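Local coordinates for protein pinoresinol-lariciresinol reductase (Thuja plicata, PDB 1QYD) that reduces pinoresinol to lariciresinol and lariciresinol to secoisolariciresinol in lignan biosynthesis, using the 4R-hydride of NADPH, at residues Val33-Glu38 and Ile43-Met48; Lys18-Ala23 and Ile81-Gly86. All coordinates share one frame; numbering follows the deposited sequence.

Contact 1 (Val33-Glu38 and Ile43-Met48)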
loop_
_atom_site.group_PDB
_atom_site.type_symbol
_atom_site.label_atom_id
_atom_site.label_comp_id
_atom_site.label_asym_id
_atom_site.label_seq_id
_atom_site.Cartn_x
_atom_site.Cartn_y
_atom_site.Cartn_z
ATOM N N VAL A 33 10.947 25.168 3.043
ATOM C CA VAL A 33 10.942 23.724 3.109
ATOM C C VAL A 33 10.013 23.252 4.191
ATOM O O VAL A 33 10.303 23.291 5.393
ATOM C CB VAL A 33 12.374 23.091 3.392
ATOM C CG1 VAL A 33 12.352 21.606 3.693
ATOM C CG2 VAL A 33 13.157 23.119 2.106
ATOM N N LEU A 34 8.913 22.687 3.706
ATOM C CA LEU A 34 7.996 22.058 4.624
ATOM C C LEU A 34 8.591 20.736 5.031
ATOM O O LEU A 34 9.061 19.926 4.220
ATOM C CB LEU A 34 6.647 21.802 3.984
ATOM C CG LEU A 34 5.455 21.535 4.902
ATOM C CD1 LEU A 34 4.289 22.192 4.215
ATOM C CD2 LEU A 34 5.203 20.059 5.185
ATOM N N PHE A 35 8.610 20.650 6.357
ATOM C CA PHE A 35 8.953 19.409 6.987
ATOM C C PHE A 35 7.968 19.041 8.067
ATOM O O PHE A 35 7.456 19.833 8.854
ATOM C CB PHE A 35 10.347 19.477 7.569
ATOM C CG PHE A 35 10.548 20.314 8.812
ATOM C CD1 PHE A 35 10.492 19.700 10.073
ATOM C CD2 PHE A 35 10.851 21.664 8.695
ATOM C CE1 PHE A 35 10.745 20.438 11.226
ATOM C CE2 PHE A 35 11.104 22.391 9.860
ATOM C CZ PHE A 35 11.052 21.784 11.119
ATOM N N ARG A 36 7.827 17.733 8.065
ATOM C CA ARG A 36 6.958 16.922 8.882
ATOM C C ARG A 36 7.262 17.046 10.382
ATOM O O ARG A 36 8.005 17.926 10.803
ATOM C CB ARG A 36 7.118 15.463 8.400
ATOM C CG ARG A 36 7.569 15.087 6.943
ATOM C CD ARG A 36 9.015 15.480 6.500
ATOM N NE ARG A 36 9.568 14.712 5.381
ATOM C CZ ARG A 36 10.480 15.186 4.508
ATOM N NH1 ARG A 36 10.958 16.431 4.579
ATOM N NH2 ARG A 36 10.982 14.365 3.578
ATOM N N PRO A 37 6.680 16.243 11.273
ATOM C CA PRO A 37 7.390 15.706 12.426
ATOM C C PRO A 37 8.051 14.329 12.269
ATOM O O PRO A 37 7.433 13.270 12.124
ATOM C CB PRO A 37 6.357 15.739 13.517
ATOM C CG PRO A 37 5.089 15.402 12.775
ATOM C CD PRO A 37 5.239 16.220 11.501
ATOM N N GLU A 38 9.384 14.461 12.213
ATOM C CA GLU A 38 10.434 13.432 12.250
ATOM C C GLU A 38 11.789 14.142 12.372
ATOM O O GLU A 38 12.756 14.087 11.615
ATOM C CB GLU A 38 10.438 12.546 11.010
ATOM C CG GLU A 38 10.219 11.076 11.397
ATOM C CD GLU A 38 11.380 10.318 12.053
ATOM O OE1 GLU A 38 12.401 10.106 11.392
ATOM O OE2 GLU A 38 11.250 9.901 13.209
ATOM N N ILE A 43 18.373 13.397 13.939
ATOM C CA ILE A 43 19.343 14.483 14.015
ATOM C C ILE A 43 19.817 14.823 12.628
ATOM O O ILE A 43 20.227 15.940 12.338
ATOM C CB ILE A 43 20.627 14.146 14.819
ATOM C CG1 ILE A 43 20.513 12.968 15.749
ATOM C CG2 ILE A 43 20.900 15.340 15.725
ATOM C CD1 ILE A 43 20.477 11.576 15.115
ATOM N N ASP A 44 19.745 13.804 11.775
ATOM C CA ASP A 44 20.249 13.841 10.416
ATOM C C ASP A 44 19.436 14.718 9.483
ATOM O O ASP A 44 19.952 15.580 8.758
ATOM C CB ASP A 44 20.306 12.403 9.902
ATOM C CG ASP A 44 21.125 11.432 10.758
ATOM O OD1 ASP A 44 20.534 10.719 11.586
ATOM O OD2 ASP A 44 22.348 11.397 10.583
ATOM N N LYS A 45 18.135 14.446 9.555
ATOM C CA LYS A 45 17.114 15.222 8.897
ATOM C C LYS A 45 17.167 16.657 9.453
ATOM O O LYS A 45 17.266 17.612 8.684
ATOM C CB LYS A 45 15.819 14.485 9.192
ATOM C CG LYS A 45 14.507 14.910 8.544
ATOM C CD LYS A 45 13.672 15.914 9.354
ATOM C CE LYS A 45 12.237 16.068 8.821
ATOM N NZ LYS A 45 11.542 14.791 8.834
ATOM N N VAL A 46 17.231 16.850 10.784
ATOM C CA VAL A 46 17.227 18.185 11.360
ATOM C C VAL A 46 18.435 19.016 10.962
ATOM O O VAL A 46 18.265 20.160 10.529
ATOM C CB VAL A 46 17.101 18.063 12.925
ATOM C CG1 VAL A 46 17.284 19.401 13.631
ATOM C CG2 VAL A 46 15.688 17.555 13.257
ATOM N N GLN A 47 19.651 18.466 11.019
ATOM C CA GLN A 47 20.872 19.244 10.769
ATOM C C GLN A 47 21.036 19.686 9.348
ATOM O O GLN A 47 21.818 20.586 9.065
ATOM C CB GLN A 47 22.121 18.441 11.183
ATOM C CG GLN A 47 22.405 18.364 12.695
ATOM C CD GLN A 47 23.377 17.283 13.171
ATOM O OE1 GLN A 47 24.056 17.436 14.193
ATOM N NE2 GLN A 47 23.447 16.137 12.484
ATOM N N MET A 48 20.263 19.012 8.495
ATOM C CA MET A 48 20.193 19.281 7.073
ATOM C C MET A 48 19.206 20.398 6.969
ATOM O O MET A 48 19.474 21.361 6.273
ATOM C CB MET A 48 19.681 18.079 6.331
ATOM C CG MET A 48 19.742 18.158 4.810
ATOM S SD MET A 48 21.317 18.769 4.134
ATOM C CE MET A 48 22.145 17.279 3.615
#

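Contact 2 (Lys18-Ala23 and Ile81-Gly86)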
loop_
_atom_site.group_PDB
_atom_site.type_symbol
_atom_site.label_atom_id
_atom_site.label_comp_id
_atom_site.label_asym_id
_atom_site.label_seq_id
_atom_site.Cartn_x
_atom_site.Cartn_y
_atom_site.Cartn_z
ATOM N N LYS A 18 16.848 17.101 -1.601
ATOM C CA LYS A 18 17.977 17.944 -1.213
ATOM C C LYS A 18 18.649 18.561 -2.443
ATOM O O LYS A 18 19.331 19.585 -2.339
ATOM C CB LYS A 18 19.079 17.172 -0.531
ATOM C CG LYS A 18 18.936 16.239 0.661
ATOM C CD LYS A 18 20.011 15.130 0.484
ATOM C CE LYS A 18 19.939 14.228 1.713
ATOM N NZ LYS A 18 20.147 12.833 1.377
ATOM N N ARG A 19 18.532 17.903 -3.602
ATOM C CA ARG A 19 19.092 18.376 -4.852
ATOM C C ARG A 19 18.285 19.484 -5.466
ATOM O O ARG A 19 18.846 20.437 -6.005
ATOM C CB ARG A 19 19.161 17.266 -5.833
ATOM C CG ARG A 19 20.445 16.512 -5.578
ATOM C CD ARG A 19 20.474 15.509 -4.447
ATOM N NE ARG A 19 21.824 15.009 -4.465
ATOM C CZ ARG A 19 22.222 13.899 -3.844
ATOM N NH1 ARG A 19 23.506 13.560 -3.961
ATOM N NH2 ARG A 19 21.410 13.140 -3.103
ATOM N N ILE A 20 16.957 19.288 -5.382
ATOM C CA ILE A 20 15.931 20.252 -5.753
ATOM C C ILE A 20 16.111 21.436 -4.805
ATOM O O ILE A 20 16.387 22.526 -5.294
ATOM C CB ILE A 20 14.548 19.585 -5.591
ATOM C CG1 ILE A 20 14.407 18.415 -6.527
ATOM C CG2 ILE A 20 13.454 20.573 -5.945
ATOM C CD1 ILE A 20 13.284 17.478 -6.138
ATOM N N VAL A 21 16.044 21.256 -3.469
ATOM C CA VAL A 21 16.295 22.304 -2.472
ATOM C C VAL A 21 17.560 23.128 -2.713
ATOM O O VAL A 21 17.425 24.344 -2.814
ATOM C CB VAL A 21 16.379 21.707 -1.027
ATOM C CG1 VAL A 21 16.608 22.822 -0.023
ATOM C CG2 VAL A 21 15.083 21.071 -0.605
ATOM N N ASN A 22 18.783 22.592 -2.834
ATOM C CA ASN A 22 19.897 23.502 -3.048
ATOM C C ASN A 22 19.847 24.149 -4.423
ATOM O O ASN A 22 20.407 25.221 -4.619
ATOM C CB ASN A 22 21.253 22.803 -2.887
ATOM C CG ASN A 22 22.300 23.801 -2.335
ATOM O OD1 ASN A 22 22.625 24.851 -2.919
ATOM N ND2 ASN A 22 22.852 23.507 -1.156
ATOM N N ALA A 23 19.144 23.558 -5.384
ATOM C CA ALA A 23 18.988 24.172 -6.695
ATOM C C ALA A 23 18.203 25.474 -6.591
ATOM O O ALA A 23 18.639 26.489 -7.124
ATOM C CB ALA A 23 18.243 23.233 -7.635
ATOM N N ILE A 81 6.794 22.153 -4.989
ATOM C CA ILE A 81 7.462 20.982 -5.523
ATOM C C ILE A 81 7.373 19.877 -4.494
ATOM O O ILE A 81 7.762 20.080 -3.353
ATOM C CB ILE A 81 8.934 21.333 -5.838
ATOM C CG1 ILE A 81 8.995 22.387 -6.910
ATOM C CG2 ILE A 81 9.660 20.122 -6.423
ATOM C CD1 ILE A 81 10.431 22.882 -7.073
ATOM N N SER A 82 6.792 18.740 -4.832
ATOM C CA SER A 82 6.814 17.614 -3.929
ATOM C C SER A 82 7.870 16.564 -4.269
ATOM O O SER A 82 7.844 15.980 -5.355
ATOM C CB SER A 82 5.462 16.976 -3.937
ATOM O OG SER A 82 5.493 15.651 -3.406
ATOM N N ALA A 83 8.804 16.263 -3.364
ATOM C CA ALA A 83 9.794 15.193 -3.571
ATOM C C ALA A 83 9.584 14.107 -2.532
ATOM O O ALA A 83 10.506 13.452 -2.049
ATOM C CB ALA A 83 11.202 15.743 -3.433
ATOM N N LEU A 84 8.303 13.935 -2.185
ATOM C CA LEU A 84 7.816 12.988 -1.188
ATOM C C LEU A 84 7.935 11.535 -1.591
ATOM O O LEU A 84 7.125 11.073 -2.397
ATOM C CB LEU A 84 6.324 13.305 -0.853
ATOM C CG LEU A 84 6.097 14.320 0.293
ATOM C CD1 LEU A 84 4.652 14.786 0.455
ATOM C CD2 LEU A 84 6.577 13.607 1.544
ATOM N N ALA A 85 8.920 10.798 -1.049
ATOM C CA ALA A 85 9.105 9.367 -1.347
ATOM C C ALA A 85 9.980 8.563 -0.380
ATOM O O ALA A 85 10.919 9.077 0.245
ATOM C CB ALA A 85 9.726 9.164 -2.728
ATOM N N GLY A 86 9.720 7.252 -0.288
ATOM C CA GLY A 86 10.459 6.411 0.646
ATOM C C GLY A 86 10.444 4.942 0.275
ATOM O O GLY A 86 10.882 4.592 -0.826
#

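Contact 1 (Val33-Glu38 and Ile43-Met48)
Lys45, in the first turn of helix 43-53, lays its side chain across the loop that follows strand 31-34, touching Phe35, Arg36 and Glu38. Strand, loop and helix open the second beta-alpha-beta unit of an NADP-binding Rossmann fold, which continues into strand 58-60. The close-packed part is centred on the carbonyl oxygen of Glu38. Lys45 NZ donates a hydrogen bond of 3.1 Å to Glu38 O, meeting it from above the carbonyl plane at a C=O...N angle of 103°. The lysine methylenes run alongside the same oxygen; the 3.0 Å between Lys45 CD and Glu38 O is tight enough to be doubtful in detail. Two bends, at chi2 (-92°) and chi4 (59°), fold the lysine back so that its methylenes and its amine both border this one carbonyl. The amine also packs against Glu38 CB, 3.3 Å from Lys45 NZ.

Toward the strand the contact thins: the side chain of Phe35 packs on Leu49, further along the helix, and on Leu59 of strand 58-60, while Lys45 CE comes no nearer than 4.1 Å to Phe35 CB. On the looser, partly exposed side, the Glu38 carboxylate does not pair with the amine; Glu38 OE1 stays 5.4 Å from Lys45 NZ, where its charge may still temper the local positive field.

Arg36 and Lys45 are both inferred NADP(+)-binding residues. Their positive ends gather beside the glycine-rich loop: Arg36 NH2 makes a weak hydrogen bond to Gly11 O, and Lys45 touches Thr13. Such a basic pair after the second strand is consistent with a site for the 2'-phosphate that distinguishes NADPH from NADH. Between the two side chains, Lys45 NZ stands 3.5 Å from Arg36 CD and 4.0 Å from Arg36 NE.

Contact 2 (Lys18-Ala23 and Ile81-Gly86)
Helix 17-26 runs past the C-terminal end of strand 79-82 and the start of its following loop, with the two backbones closest at Ile20 and Ala83, whose CA atoms are 8.2 Å apart. No hydrogen bond joins them; this is the helix-on-sheet packing of the Rossmann fold, the first helix after the glycine-rich loop lying against the fourth strand in sequence, which is the neighbour of strand 7-10 in the parallel sheet.

Ile20 carries the whole helical side of the contact, and its two branches divide the work. CG2, anti to the backbone N, goes to Ile81, while CG1 stands beside that N (chi1 -63°) and carries CD1 to Ala83. On the strand, Ile81 presents both its branch methyl and the end of its longer arm to the same helix methyl: Ile20 CG2 lies 3.9 Å from Ile81 CG2 and 4.0 Å from Ile81 CD1. The two isoleucines cross at a slant, so that one methyl of the helix rests on two of the strand.

All three touching residues are buried. Ile20 also packs on Phe117 and on Ile205 of helix 197-207, and Ile81 reaches Ile208, so the interface belongs to a wider apolar layer on this face of the sheet. Between Ile81 and Ala83, the side chain of Ser82 sets off away from the helix, the alternation of a beta strand carried one residue past its end to Ala83.

Backbone hydrogen bonds to Val10 hold Ile81 and Ala83 against strand 7-10. Ala83 also lies close to Gly17, an inferred NADP(+)-binding residue, which places this packing next to the end of the glycine-rich loop, where NADP(+) probably binds. There the small side chain of Ala83 meets the helix with its single methyl, Ala83 CB sitting 3.8 Å from Ile20 CD1.

From the N terminus, the chain passes through strand 7-10 and the glycine-rich loop into helix 17-26, the first half of contact 2. It then enters strand 31-34 and turns through a short loop into helix 43-53, where contact 1 closes a local loop with only four residues between its segments. Strand 58-60 and helix 67-74 follow before strand 79-82 completes contact 2, a closure spanning 57 residues within which contact 1 is nested. Contact 1 joins parts of one beta-alpha-beta unit; contact 2 ties the first helix across to the fourth strand of the same sheet. The two meet directly through packing of Val33 CG2 on Val21 CG2, 3.9 Å apart.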